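Local coordinates for protein glycosyl hydrolase, family 38 (Enterococcus faecalis, PDB 5KBP) that probably hydrolyses alpha-mannosidic bonds as a metal-binding glycoside hydrolase of family 38, at residues T561-G566 with D671-V676; V748-C753 with Y774-G779; I583-V588 with I606-M611; R642-T647 with I665-K670. All coordinates share one frame; numbering follows the deposited sequence.

Contact 1: T561-G566 with D671-V676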
loop_
_atom_site.group_PDB
_atom_site.type_symbol
_atom_site.label_atom_id
_atom_site.label_comp_id
_atom_site.label_asym_id
_atom_site.label_seq_id
_atom_site.Cartn_x
_atom_site.Cartn_y
_atom_site.Cartn_z
ATOM N N THR A 561 33.120 -16.027 -3.238
ATOM C CA THR A 561 33.899 -14.949 -2.642
ATOM C C THR A 561 33.089 -13.660 -2.705
ATOM O O THR A 561 32.549 -13.313 -3.761
ATOM C CB THR A 561 35.238 -14.773 -3.361
ATOM O OG1 THR A 561 36.046 -15.941 -3.164
ATOM C CG2 THR A 561 35.980 -13.555 -2.827
ATOM N N PHE A 562 33.006 -12.959 -1.580
ATOM C CA PHE A 562 32.210 -11.745 -1.474
ATOM C C PHE A 562 33.088 -10.513 -1.646
ATOM O O PHE A 562 34.230 -10.477 -1.177
ATOM C CB PHE A 562 31.476 -11.695 -0.132
ATOM C CG PHE A 562 30.485 -12.808 0.049
ATOM C CD1 PHE A 562 29.235 -12.741 -0.545
ATOM C CD2 PHE A 562 30.804 -13.925 0.803
ATOM C CE1 PHE A 562 28.321 -13.766 -0.386
ATOM C CE2 PHE A 562 29.893 -14.952 0.965
ATOM C CZ PHE A 562 28.651 -14.872 0.369
ATOM N N GLU A 563 32.544 -9.504 -2.324
ATOM C CA GLU A 563 33.277 -8.290 -2.651
ATOM C C GLU A 563 32.366 -7.090 -2.449
ATOM O O GLU A 563 31.262 -7.048 -3.001
ATOM C CB GLU A 563 33.785 -8.326 -4.096
ATOM C CG GLU A 563 34.492 -7.061 -4.549
ATOM C CD GLU A 563 34.513 -6.920 -6.058
ATOM O OE1 GLU A 563 33.492 -6.485 -6.630
ATOM O OE2 GLU A 563 35.546 -7.256 -6.673
ATOM N N ASP A 564 32.826 -6.121 -1.664
ATOM C CA ASP A 564 32.078 -4.899 -1.404
ATOM C C ASP A 564 32.903 -3.701 -1.845
ATOM O O ASP A 564 34.084 -3.588 -1.497
ATOM C CB ASP A 564 31.712 -4.772 0.076
ATOM C CG ASP A 564 30.881 -3.535 0.364
ATOM O OD1 ASP A 564 29.642 -3.602 0.220
ATOM O OD2 ASP A 564 31.466 -2.494 0.730
ATOM N N THR A 565 32.281 -2.817 -2.620
ATOM C CA THR A 565 32.894 -1.570 -3.047
ATOM C C THR A 565 31.927 -0.427 -2.783
ATOM O O THR A 565 30.734 -0.636 -2.554
ATOM C CB THR A 565 33.271 -1.590 -4.539
ATOM O OG1 THR A 565 32.081 -1.571 -5.333
ATOM C CG2 THR A 565 34.079 -2.833 -4.877
ATOM N N GLY A 566 32.459 0.791 -2.821
ATOM C CA GLY A 566 31.617 1.959 -2.695
ATOM C C GLY A 566 30.800 2.211 -3.947
ATOM O O GLY A 566 31.094 1.718 -5.036
ATOM N N ASP A 671 25.695 3.504 0.620
ATOM C CA ASP A 671 26.536 3.919 -0.505
ATOM C C ASP A 671 27.554 2.843 -0.884
ATOM O O ASP A 671 28.753 3.101 -0.995
ATOM C CB ASP A 671 27.238 5.246 -0.198
ATOM C CG ASP A 671 26.261 6.368 0.097
ATOM O OD1 ASP A 671 25.255 6.493 -0.633
ATOM O OD2 ASP A 671 26.500 7.124 1.062
ATOM N N HIS A 672 27.065 1.623 -1.097
ATOM C CA HIS A 672 27.952 0.514 -1.418
ATOM C C HIS A 672 27.201 -0.528 -2.235
ATOM O O HIS A 672 25.977 -0.480 -2.375
ATOM C CB HIS A 672 28.532 -0.122 -0.151
ATOM C CG HIS A 672 27.539 -0.932 0.622
ATOM N ND1 HIS A 672 27.770 -2.242 0.987
ATOM C CD2 HIS A 672 26.310 -0.620 1.095
ATOM C CE1 HIS A 672 26.725 -2.701 1.652
ATOM N NE2 HIS A 672 25.826 -1.737 1.731
ATOM N N ARG A 673 27.962 -1.481 -2.771
ATOM C CA ARG A 673 27.421 -2.591 -3.542
ATOM C C ARG A 673 28.144 -3.865 -3.136
ATOM O O ARG A 673 29.379 -3.902 -3.128
ATOM C CB ARG A 673 27.577 -2.355 -5.050
ATOM C CG ARG A 673 27.067 -3.502 -5.912
ATOM C CD ARG A 673 27.619 -3.425 -7.324
ATOM N NE ARG A 673 29.076 -3.504 -7.332
ATOM C CZ ARG A 673 29.825 -3.435 -8.427
ATOM N NH1 ARG A 673 31.146 -3.518 -8.334
ATOM N NH2 ARG A 673 29.256 -3.284 -9.615
ATOM N N LEU A 674 27.379 -4.900 -2.796
ATOM C CA LEU A 674 27.923 -6.189 -2.387
ATOM C C LEU A 674 27.621 -7.231 -3.454
ATOM O O LEU A 674 26.471 -7.367 -3.887
ATOM C CB LEU A 674 27.339 -6.630 -1.045
ATOM C CG LEU A 674 27.811 -7.992 -0.533
ATOM C CD1 LEU A 674 29.278 -7.941 -0.123
ATOM C CD2 LEU A 674 26.937 -8.463 0.617
ATOM N N ARG A 675 28.651 -7.962 -3.874
ATOM C CA ARG A 675 28.513 -8.995 -4.888
ATOM C C ARG A 675 29.153 -10.285 -4.394
ATOM O O ARG A 675 29.924 -10.296 -3.431
ATOM C CB ARG A 675 29.161 -8.579 -6.218
ATOM C CG ARG A 675 29.023 -7.105 -6.557
ATOM C CD ARG A 675 30.228 -6.625 -7.350
ATOM N NE ARG A 675 30.127 -6.932 -8.774
ATOM C CZ ARG A 675 31.148 -6.866 -9.623
ATOM N NH1 ARG A 675 32.352 -6.518 -9.188
ATOM N NH2 ARG A 675 30.970 -7.156 -10.904
ATOM N N VAL A 676 28.820 -11.380 -5.074
ATOM C CA VAL A 676 29.425 -12.684 -4.838
ATOM C C VAL A 676 30.117 -13.121 -6.122
ATOM O O VAL A 676 29.583 -12.935 -7.221
ATOM C CB VAL A 676 28.383 -13.726 -4.373
ATOM C CG1 VAL A 676 27.239 -13.841 -5.374
ATOM C CG2 VAL A 676 29.040 -15.078 -4.135
#
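Thr561 begins the pairing through its backbone: its O receives a CA-H...O contact from Val676 CA at 3.4 Å. Phe562 stands opposite Val676 in a non-hydrogen-bonded antiparallel pair. The two side chains lie side by side and point the same way, with CE1 of Phe562 4.0 Å from CB of Val676. Glu563 and Arg675 form a hydrogen-bonded pair, Glu563 N giving to Arg675 O and Arg675 N to Glu563 O. Their side chains repeat the pairing on the other face of the sheet. Glu563 CG stands anti to its backbone N (chi1 177°), and OE1 offers its syn lone pair to Arg675 NH1 in a 2.8 Å salt bridge close to the guanidinium plane. Glu563 OE1 also lies 4.1 Å from Arg673 NH1, well out of that guanidinium plane, where at most charge attraction is likely. The guanidinium of Arg675 has a second carboxylate, Glu739.

Asp564 returns to the Phe562 face. Asp564 OD1 accepts from His672 ND1 over a nominal 2.4 Å, a doubtful length, and meets the imidazole at its edge. OD2 is held by a salt bridge to Arg637, so both oxygens of this buried carboxylate are engaged. Thr565 makes the last hydrogen-bonded pair, with Arg673, whose guanidinium also forms a cation-pi contact with Phe574. Gly566 ends the run with CA 3.5 Å from Asp671 O.

Strand 555-566 is zipped to strand 672-679 inside a large antiparallel sheet. Strand 583-584 pairs with the former and strand 745-753 with the latter, while Phe562 and Leu674 reach strand 641-653 of a second sheet.

Contact 2: V748-C753 with Y774-G779; sequences VTLIRC and YTFKYG
Leu750 and Phe776 carry the tight part of this contact. CB of Leu750 stands over the middle of the Phe776 ring in a CH-pi contact, 4.0 Å from the centroid and only 2° off the normal. The carbonyl O of Leu750 lies on the same side of the ring, 3.1 Å from Phe776 CE1, and CB of Ile751 adds a 3.8 Å contact with CZ of Phe776. Two consecutive residues can work on one ring because Leu750 and Ile751 form a classic beta bulge opposite Leu674, which turns both side chains toward strand 772-783. Ile751 CG1 runs anti to its backbone N (chi1 -172°), and the methyl CD1 farther out sits over the face of Tyr774, 4.1 Å from that ring's centroid.

Toward Tyr778 the fit is looser. Leu750 CD2 comes no nearer to that ring than 4.3 Å, at Tyr778 CE1, and the phenol OH is hydrogen-bonded to Thr663. Lys777 is exposed and takes no part, and Tyr774 is itself partly exposed.

The interface joins two sheets face to face: strand 745-753 lies beside 672-679 in one, strand 772-783 beside 659-667 in the other, and helix 304-332 packs against Ile751, Tyr774 and Phe776.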
loop_
_atom_site.group_PDB
_atom_site.type_symbol
_atom_site.label_atom_id
_atom_site.label_comp_id
_atom_site.label_asym_id
_atom_site.label_seq_id
_atom_site.Cartn_x
_atom_site.Cartn_y
_atom_site.Cartn_z
ATOM N N VAL A 748 27.827 -11.921 -9.371
ATOM C CA VAL A 748 26.403 -11.653 -9.207
ATOM C C VAL A 748 26.236 -10.596 -8.128
ATOM O O VAL A 748 26.724 -10.762 -7.003
ATOM C CB VAL A 748 25.628 -12.933 -8.851
ATOM C CG1 VAL A 748 24.173 -12.601 -8.552
ATOM C CG2 VAL A 748 25.727 -13.950 -9.979
ATOM N N THR A 749 25.552 -9.506 -8.468
ATOM C CA THR A 749 25.321 -8.425 -7.519
ATOM C C THR A 749 24.206 -8.815 -6.559
ATOM O O THR A 749 23.095 -9.145 -6.988
ATOM C CB THR A 749 24.964 -7.134 -8.251
ATOM O OG1 THR A 749 26.039 -6.766 -9.122
ATOM C CG2 THR A 749 24.713 -6.011 -7.253
ATOM N N LEU A 750 24.501 -8.769 -5.263
ATOM C CA LEU A 750 23.512 -9.114 -4.250
ATOM C C LEU A 750 22.658 -7.914 -3.854
ATOM O O LEU A 750 21.428 -8.015 -3.797
ATOM C CB LEU A 750 24.208 -9.699 -3.017
ATOM C CG LEU A 750 25.049 -10.956 -3.245
ATOM C CD1 LEU A 750 25.670 -11.425 -1.940
ATOM C CD2 LEU A 750 24.211 -12.057 -3.873
ATOM N N ILE A 751 23.290 -6.775 -3.587
ATOM C CA ILE A 751 22.581 -5.598 -3.101
ATOM C C ILE A 751 23.408 -4.371 -3.457
ATOM O O ILE A 751 24.640 -4.394 -3.392
ATOM C CB ILE A 751 22.308 -5.705 -1.580
ATOM C CG1 ILE A 751 21.395 -4.576 -1.099
ATOM C CG2 ILE A 751 23.611 -5.718 -0.787
ATOM C CD1 ILE A 751 20.980 -4.716 0.353
ATOM N N ARG A 752 22.720 -3.304 -3.864
ATOM C CA ARG A 752 23.371 -2.046 -4.216
ATOM C C ARG A 752 22.603 -0.911 -3.560
ATOM O O ARG A 752 21.385 -0.803 -3.737
ATOM C CB ARG A 752 23.434 -1.854 -5.734
ATOM C CG ARG A 752 24.298 -0.684 -6.171
ATOM C CD ARG A 752 24.463 -0.637 -7.681
ATOM N NE ARG A 752 23.232 -0.239 -8.358
ATOM C CZ ARG A 752 22.909 1.020 -8.631
ATOM N NH1 ARG A 752 21.770 1.298 -9.250
ATOM N NH2 ARG A 752 23.726 2.003 -8.281
ATOM N N CYS A 753 23.312 -0.068 -2.815
ATOM C CA CYS A 753 22.698 0.935 -1.954
ATOM C C CYS A 753 23.144 2.325 -2.385
ATOM O O CYS A 753 24.344 2.613 -2.419
ATOM C CB CYS A 753 23.067 0.680 -0.492
ATOM S SG CYS A 753 22.932 -1.061 0.003
ATOM N N TYR A 774 18.214 -9.005 4.958
ATOM C CA TYR A 774 18.068 -9.476 3.589
ATOM C C TYR A 774 18.559 -10.911 3.485
ATOM O O TYR A 774 19.501 -11.314 4.172
ATOM C CB TYR A 774 18.836 -8.591 2.596
ATOM C CG TYR A 774 18.160 -7.271 2.311
ATOM C CD1 TYR A 774 18.393 -6.161 3.110
ATOM C CD2 TYR A 774 17.280 -7.137 1.244
ATOM C CE1 TYR A 774 17.772 -4.954 2.854
ATOM C CE2 TYR A 774 16.655 -5.934 0.979
ATOM C CZ TYR A 774 16.905 -4.846 1.787
ATOM O OH TYR A 774 16.284 -3.646 1.526
ATOM N N THR A 775 17.905 -11.678 2.616
ATOM C CA THR A 775 18.274 -13.063 2.345
ATOM C C THR A 775 18.334 -13.256 0.839
ATOM O O THR A 775 17.330 -13.059 0.147
ATOM C CB THR A 775 17.276 -14.042 2.969
ATOM O OG1 THR A 775 17.250 -13.863 4.390
ATOM C CG2 THR A 775 17.667 -15.476 2.646
ATOM N N PHE A 776 19.503 -13.641 0.335
ATOM C CA PHE A 776 19.728 -13.835 -1.091
ATOM C C PHE A 776 19.848 -15.326 -1.376
ATOM O O PHE A 776 20.704 -16.005 -0.799
ATOM C CB PHE A 776 20.983 -13.096 -1.552
ATOM C CG PHE A 776 21.067 -11.682 -1.055
ATOM C CD1 PHE A 776 20.314 -10.682 -1.643
ATOM C CD2 PHE A 776 21.896 -11.354 0.005
ATOM C CE1 PHE A 776 20.384 -9.378 -1.183
ATOM C CE2 PHE A 776 21.974 -10.054 0.468
ATOM C CZ PHE A 776 21.216 -9.064 -0.128
ATOM N N LYS A 777 18.993 -15.829 -2.263
ATOM C CA LYS A 777 18.974 -17.237 -2.640
ATOM C C LYS A 777 19.570 -17.387 -4.033
ATOM O O LYS A 777 19.091 -16.768 -4.988
ATOM C CB LYS A 777 17.552 -17.798 -2.598
ATOM C CG LYS A 777 16.940 -17.830 -1.207
ATOM C CD LYS A 777 15.555 -18.457 -1.230
ATOM C CE LYS A 777 14.946 -18.499 0.161
ATOM N NZ LYS A 777 13.588 -19.109 0.158
ATOM N N TYR A 778 20.606 -18.212 -4.143
ATOM C CA TYR A 778 21.285 -18.457 -5.408
ATOM C C TYR A 778 21.961 -19.822 -5.319
ATOM O O TYR A 778 21.965 -20.464 -4.266
ATOM C CB TYR A 778 22.276 -17.331 -5.729
ATOM C CG TYR A 778 23.298 -17.047 -4.646
ATOM C CD1 TYR A 778 22.945 -16.362 -3.489
ATOM C CD2 TYR A 778 24.620 -17.442 -4.793
ATOM C CE1 TYR A 778 23.876 -16.097 -2.502
ATOM C CE2 TYR A 778 25.559 -17.178 -3.811
ATOM C CZ TYR A 778 25.181 -16.505 -2.668
ATOM O OH TYR A 778 26.108 -16.238 -1.686
ATOM N N GLY A 779 22.526 -20.269 -6.438
ATOM C CA GLY A 779 23.120 -21.594 -6.460
ATOM C C GLY A 779 24.076 -21.787 -7.616
ATOM O O GLY A 779 24.207 -20.940 -8.501
#

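Contact 3: I583-V588 with I606-M611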
loop_
_atom_site.group_PDB
_atom_site.type_symbol
_atom_site.label_atom_id
_atom_site.label_comp_id
_atom_site.label_asym_id
_atom_site.label_seq_id
_atom_site.Cartn_x
_atom_site.Cartn_y
_atom_site.Cartn_z
ATOM N N ILE A 583 36.826 -4.288 -1.076
ATOM C CA ILE A 583 37.063 -5.078 0.127
ATOM C C ILE A 583 36.498 -6.470 -0.115
ATOM O O ILE A 583 35.323 -6.614 -0.467
ATOM C CB ILE A 583 36.422 -4.442 1.377
ATOM C CG1 ILE A 583 37.079 -3.097 1.697
ATOM C CG2 ILE A 583 36.529 -5.380 2.563
ATOM C CD1 ILE A 583 36.439 -2.366 2.855
ATOM N N THR A 584 37.330 -7.491 0.066
ATOM C CA THR A 584 36.956 -8.860 -0.249
ATOM C C THR A 584 37.103 -9.752 0.977
ATOM O O THR A 584 37.791 -9.413 1.944
ATOM C CB THR A 584 37.807 -9.420 -1.397
ATOM O OG1 THR A 584 37.331 -10.722 -1.753
ATOM C CG2 THR A 584 39.267 -9.521 -0.977
ATOM N N THR A 585 36.442 -10.906 0.922
ATOM C CA THR A 585 36.559 -11.925 1.954
ATOM C C THR A 585 37.660 -12.935 1.655
ATOM O O THR A 585 37.764 -13.943 2.360
ATOM C CB THR A 585 35.227 -12.656 2.135
ATOM O OG1 THR A 585 34.849 -13.281 0.903
ATOM C CG2 THR A 585 34.135 -11.683 2.560
ATOM N N GLU A 586 38.480 -12.685 0.630
ATOM C CA GLU A 586 39.533 -13.629 0.264
ATOM C C GLU A 586 40.562 -13.787 1.376
ATOM O O GLU A 586 41.163 -14.858 1.520
ATOM C CB GLU A 586 40.219 -13.176 -1.027
ATOM C CG GLU A 586 41.254 -14.158 -1.556
ATOM C CD GLU A 586 42.171 -13.541 -2.593
ATOM O OE1 GLU A 586 42.176 -12.299 -2.724
ATOM O OE2 GLU A 586 42.891 -14.300 -3.275
ATOM N N ASN A 587 40.781 -12.739 2.166
ATOM C CA ASN A 587 41.742 -12.798 3.259
ATOM C C ASN A 587 41.040 -12.627 4.599
ATOM O O ASN A 587 41.330 -11.686 5.345
ATOM C CB ASN A 587 42.821 -11.731 3.072
ATOM N N VAL A 588 40.110 -13.530 4.908
ATOM C CA VAL A 588 39.310 -13.467 6.126
ATOM C C VAL A 588 39.235 -14.865 6.729
ATOM O O VAL A 588 39.168 -15.863 6.004
ATOM C CB VAL A 588 37.895 -12.908 5.844
ATOM C CG1 VAL A 588 37.024 -12.960 7.094
ATOM C CG2 VAL A 588 37.975 -11.482 5.316
ATOM N N ILE A 606 28.542 -20.749 6.900
ATOM C CA ILE A 606 29.780 -19.997 6.734
ATOM C C ILE A 606 29.539 -18.584 7.243
ATOM O O ILE A 606 28.695 -17.860 6.701
ATOM C CB ILE A 606 30.251 -19.979 5.273
ATOM C CG1 ILE A 606 30.428 -21.405 4.751
ATOM C CG2 ILE A 606 31.551 -19.200 5.148
ATOM C CD1 ILE A 606 30.805 -21.478 3.288
ATOM N N LYS A 607 30.275 -18.194 8.280
ATOM C CA LYS A 607 30.168 -16.869 8.873
ATOM C C LYS A 607 31.441 -16.081 8.601
ATOM O O LYS A 607 32.544 -16.540 8.922
ATOM C CB LYS A 607 29.917 -16.954 10.379
ATOM C CG LYS A 607 28.457 -17.118 10.763
ATOM C CD LYS A 607 28.281 -17.016 12.268
ATOM C CE LYS A 607 26.816 -17.033 12.664
ATOM N NZ LYS A 607 26.651 -16.868 14.135
ATOM N N GLN A 608 31.284 -14.896 8.015
ATOM C CA GLN A 608 32.393 -13.992 7.742
ATOM C C GLN A 608 32.010 -12.592 8.196
ATOM O O GLN A 608 30.937 -12.094 7.842
ATOM C CB GLN A 608 32.752 -13.985 6.253
ATOM C CG GLN A 608 33.287 -15.307 5.729
ATOM C CD GLN A 608 32.857 -15.578 4.302
ATOM O OE1 GLN A 608 31.759 -15.203 3.895
ATOM N NE2 GLN A 608 33.723 -16.228 3.534
ATOM N N THR A 609 32.882 -11.968 8.982
ATOM C CA THR A 609 32.711 -10.590 9.421
ATOM C C THR A 609 33.785 -9.730 8.769
ATOM O O THR A 609 34.977 -10.040 8.863
ATOM C CB THR A 609 32.790 -10.475 10.945
ATOM O OG1 THR A 609 31.643 -11.097 11.535
ATOM C CG2 THR A 609 32.839 -9.014 11.371
ATOM N N VAL A 610 33.358 -8.661 8.101
ATOM C CA VAL A 610 34.270 -7.748 7.428
ATOM C C VAL A 610 33.918 -6.323 7.829
ATOM O O VAL A 610 32.763 -6.006 8.132
ATOM C CB VAL A 610 34.227 -7.926 5.891
ATOM C CG1 VAL A 610 33.033 -7.201 5.283
ATOM C CG2 VAL A 610 35.531 -7.466 5.266
ATOM N N MET A 611 34.932 -5.462 7.850
ATOM C CA MET A 611 34.779 -4.075 8.269
ATOM C C MET A 611 34.562 -3.201 7.040
ATOM O O MET A 611 35.446 -3.095 6.183
ATOM C CB MET A 611 36.001 -3.608 9.056
ATOM C CG MET A 611 36.253 -4.410 10.319
ATOM S SD MET A 611 34.963 -4.196 11.565
ATOM C CE MET A 611 35.140 -2.453 11.935
#
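Thr585 and Gln608 bring a hydroxyl and an amide together without bonding them: OG1 of Thr585 stays 4.1 Å from NE2 of Gln608, and the two side chains cross at about a right angle. Each polar group is occupied elsewhere. Thr585 OG1 accepts from the backbone N of Phe562, and Gln608 NE2 makes a weak hydrogen bond to the carbonyl O of Asn542. Thr585 OG1 can reach that N because it sits between its own backbone N and carbonyl carbon (chi1 60°).

Elsewhere the contact is apolar and rather thin. Methyl meets methyl where Ile583 CG2 lies 3.6 Å from Val610 CG2, the two side chains slanting across one another. The other branch of Ile583 ends in CD1, which rests 3.5 Å from the carbonyl O of Met611. On the far side of the turn Val588 swings back: its CG1, anti to the backbone N (chi1 175°), approaches Thr609 O to 4.0 Å and sits at the limit of contact with CB of Gln608.

Between Ile583 and Val588 lies an ST turn, in which Thr584 OG1 accepts from Glu586 N at 3.3 Å. Thr584 OG1 also bonds to Phe562 O, which ties the turn to strand 555-566. Glu586 is exposed.

With strand 583-584 in one antiparallel sheet and strand 601-613 in the other, these side chains meet between the layers, near where the chain passes from one sheet to the other. This is the layered arrangement of a beta sandwich, consistent with the galactose-mutarotase-like C-terminal region of family 38 mannosidases.

Contact 4: R642-T647 with I665-K670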
loop_
_atom_site.group_PDB
_atom_site.type_symbol
_atom_site.label_atom_id
_atom_site.label_comp_id
_atom_site.label_asym_id
_atom_site.label_seq_id
_atom_site.Cartn_x
_atom_site.Cartn_y
_atom_site.Cartn_z
ATOM N N ARG A 642 32.633 -0.035 10.230
ATOM C CA ARG A 642 31.573 -0.666 10.998
ATOM C C ARG A 642 31.541 -2.147 10.644
ATOM O O ARG A 642 31.710 -2.507 9.469
ATOM C CB ARG A 642 30.210 -0.024 10.698
ATOM C CG ARG A 642 29.082 -0.448 11.626
ATOM C CD ARG A 642 27.723 -0.133 11.016
ATOM N NE ARG A 642 26.617 -0.516 11.889
ATOM C CZ ARG A 642 25.835 0.348 12.527
ATOM N NH1 ARG A 642 26.032 1.652 12.385
ATOM N NH2 ARG A 642 24.851 -0.088 13.302
ATOM N N PRO A 643 31.345 -3.027 11.628
ATOM C CA PRO A 643 31.297 -4.463 11.332
ATOM C C PRO A 643 30.144 -4.813 10.401
ATOM O O PRO A 643 29.074 -4.200 10.437
ATOM C CB PRO A 643 31.114 -5.103 12.711
ATOM C CG PRO A 643 31.668 -4.099 13.666
ATOM C CD PRO A 643 31.325 -2.763 13.077
ATOM N N PHE A 644 30.381 -5.819 9.558
ATOM C CA PHE A 644 29.390 -6.269 8.581
ATOM C C PHE A 644 29.553 -7.781 8.442
ATOM O O PHE A 644 30.499 -8.247 7.802
ATOM C CB PHE A 644 29.575 -5.556 7.248
ATOM C CG PHE A 644 28.593 -5.976 6.189
ATOM C CD1 PHE A 644 27.346 -5.377 6.105
ATOM C CD2 PHE A 644 28.922 -6.956 5.268
ATOM C CE1 PHE A 644 26.443 -5.756 5.130
ATOM C CE2 PHE A 644 28.023 -7.340 4.289
ATOM C CZ PHE A 644 26.783 -6.738 4.221
ATOM N N GLU A 645 28.632 -8.533 9.040
ATOM C CA GLU A 645 28.725 -9.986 9.074
ATOM C C GLU A 645 27.959 -10.605 7.912
ATOM O O GLU A 645 26.865 -10.152 7.557
ATOM C CB GLU A 645 28.194 -10.525 10.405
ATOM C CG GLU A 645 28.426 -12.014 10.614
ATOM C CD GLU A 645 28.141 -12.455 12.037
ATOM O OE1 GLU A 645 27.875 -11.582 12.889
ATOM O OE2 GLU A 645 28.184 -13.674 12.304
ATOM N N ILE A 646 28.542 -11.645 7.321
ATOM C CA ILE A 646 27.955 -12.357 6.192
ATOM C C ILE A 646 27.803 -13.819 6.590
ATOM O O ILE A 646 28.785 -14.467 6.975
ATOM C CB ILE A 646 28.810 -12.222 4.923
ATOM C CG1 ILE A 646 29.099 -10.750 4.622
ATOM C CG2 ILE A 646 28.114 -12.874 3.741
ATOM C CD1 ILE A 646 29.976 -10.538 3.407
ATOM N N THR A 647 26.580 -14.338 6.497
ATOM C CA THR A 647 26.275 -15.720 6.850
ATOM C C THR A 647 25.661 -16.411 5.640
ATOM O O THR A 647 24.596 -16.004 5.163
ATOM C CB THR A 647 25.326 -15.792 8.049
ATOM O OG1 THR A 647 25.903 -15.098 9.161
ATOM C CG2 THR A 647 25.074 -17.243 8.442
ATOM N N ILE A 665 22.280 -11.038 5.450
ATOM C CA ILE A 665 23.007 -9.907 6.012
ATOM C C ILE A 665 22.021 -8.988 6.720
ATOM O O ILE A 665 20.817 -9.001 6.452
ATOM C CB ILE A 665 23.786 -9.104 4.942
ATOM C CG1 ILE A 665 22.818 -8.447 3.957
ATOM C CG2 ILE A 665 24.780 -9.993 4.206
ATOM C CD1 ILE A 665 23.476 -7.480 2.995
ATOM N N ASN A 666 22.552 -8.182 7.636
ATOM C CA ASN A 666 21.816 -7.088 8.264
ATOM C C ASN A 666 22.459 -5.792 7.778
ATOM O O ASN A 666 23.324 -5.213 8.436
ATOM C CB ASN A 666 21.834 -7.201 9.788
ATOM C CG ASN A 666 21.055 -6.089 10.461
ATOM O OD1 ASN A 666 20.162 -5.491 9.860
ATOM N ND2 ASN A 666 21.389 -5.806 11.713
ATOM N N ASN A 667 22.026 -5.341 6.607
ATOM C CA ASN A 667 22.672 -4.229 5.915
ATOM C C ASN A 667 22.435 -2.936 6.684
ATOM O O ASN A 667 21.354 -2.346 6.621
ATOM C CB ASN A 667 22.152 -4.125 4.487
ATOM C CG ASN A 667 22.867 -3.059 3.686
ATOM O OD1 ASN A 667 22.237 -2.217 3.047
ATOM N ND2 ASN A 667 24.191 -3.081 3.729
ATOM N N GLN A 668 23.451 -2.495 7.424
ATOM C CA GLN A 668 23.461 -1.183 8.056
ATOM C C GLN A 668 24.506 -0.274 7.415
ATOM O O GLN A 668 25.004 0.660 8.047
ATOM C CB GLN A 668 23.701 -1.311 9.559
ATOM C CG GLN A 668 22.618 -2.088 10.288
ATOM C CD GLN A 668 21.246 -1.449 10.152
ATOM O OE1 GLN A 668 21.120 -0.227 10.111
ATOM N NE2 GLN A 668 20.211 -2.280 10.075
ATOM N N ILE A 669 24.838 -0.546 6.156
ATOM C CA ILE A 669 25.868 0.172 5.419
ATOM C C ILE A 669 25.205 0.898 4.257
ATOM O O ILE A 669 24.268 0.377 3.641
ATOM C CB ILE A 669 26.967 -0.789 4.916
ATOM C CG1 ILE A 669 27.609 -1.526 6.095
ATOM C CG2 ILE A 669 28.022 -0.047 4.116
ATOM C CD1 ILE A 669 28.236 -0.609 7.124
ATOM N N LYS A 670 25.688 2.101 3.962
ATOM C CA LYS A 670 25.142 2.927 2.898
ATOM C C LYS A 670 26.187 3.159 1.813
ATOM O O LYS A 670 27.392 3.025 2.039
ATOM C CB LYS A 670 24.654 4.276 3.442
ATOM C CG LYS A 670 23.566 4.157 4.494
ATOM C CD LYS A 670 23.217 5.514 5.083
ATOM C CE LYS A 670 22.172 5.391 6.183
ATOM N NZ LYS A 670 21.869 6.703 6.824
#
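Phe644 and Ile665 lead the apolar packing. With CG anti to the backbone N (chi1 180°), the Phe644 ring extends toward strand 659-667. There Ile665 CD1 meets the ring at its edge, 3.6 Å from Phe644 CZ, while CG2 of the same isoleucine approaches Phe644 CZ to 3.8 Å. Farther along, Ile669 CG1 comes within 3.9 Å of Phe644 CD1, so both isoleucines touch the same ring. Ile646 adds a more distant touch, CG1 to Ile665 CG2 at 4.4 Å.

Polar side chains take part mostly through their carbon atoms or flat surfaces. Arg642 is extended from CG to NE and slides past Ile669 in the opposite direction, its CD 4.0 Å from Ile669 CD1. Beyond, Gln668 CB lies over one face of the Arg642 guanidinium, off-centre, nearest to Arg642 NE at 3.8 Å.

The one side-chain hydrogen bond here is within 665-670: Gln668 NE2 gives to Asn666 OD1 (3.2 Å), coming from above the plane of the acceptor carbonyl.

Strands 641-653 and 659-667 form a beta hairpin whose arms splay apart at this end. Strand 601-613 flanks the first arm and strand 772-783 the second, where Ile665 rests on Phe776, and Phe644 packs on Leu612.

Contacts 1 and 4 each join strands of a single sheet, whereas contacts 2 and 3 bridge the two sheets, so together they sample both layers of one sandwich. Contact 1 is the hub: its centre lies about 10 Å from that of contact 2 and about 11 Å from those of contacts 3 and 4. The carbonyl O of Leu674 probably bonds Leu750 N (2.8 Å), and Asp564 N probably bonds Ile583 O (2.8 Å). In the second sheet, Val610 N probably bonds Phe644 O (2.9 Å) and Tyr774 N probably bonds Ile665 O (3.0 Å). Contacts 2 and 3 do not touch. All four lie away from the calcium-binding residues Phe253 and Tyr256.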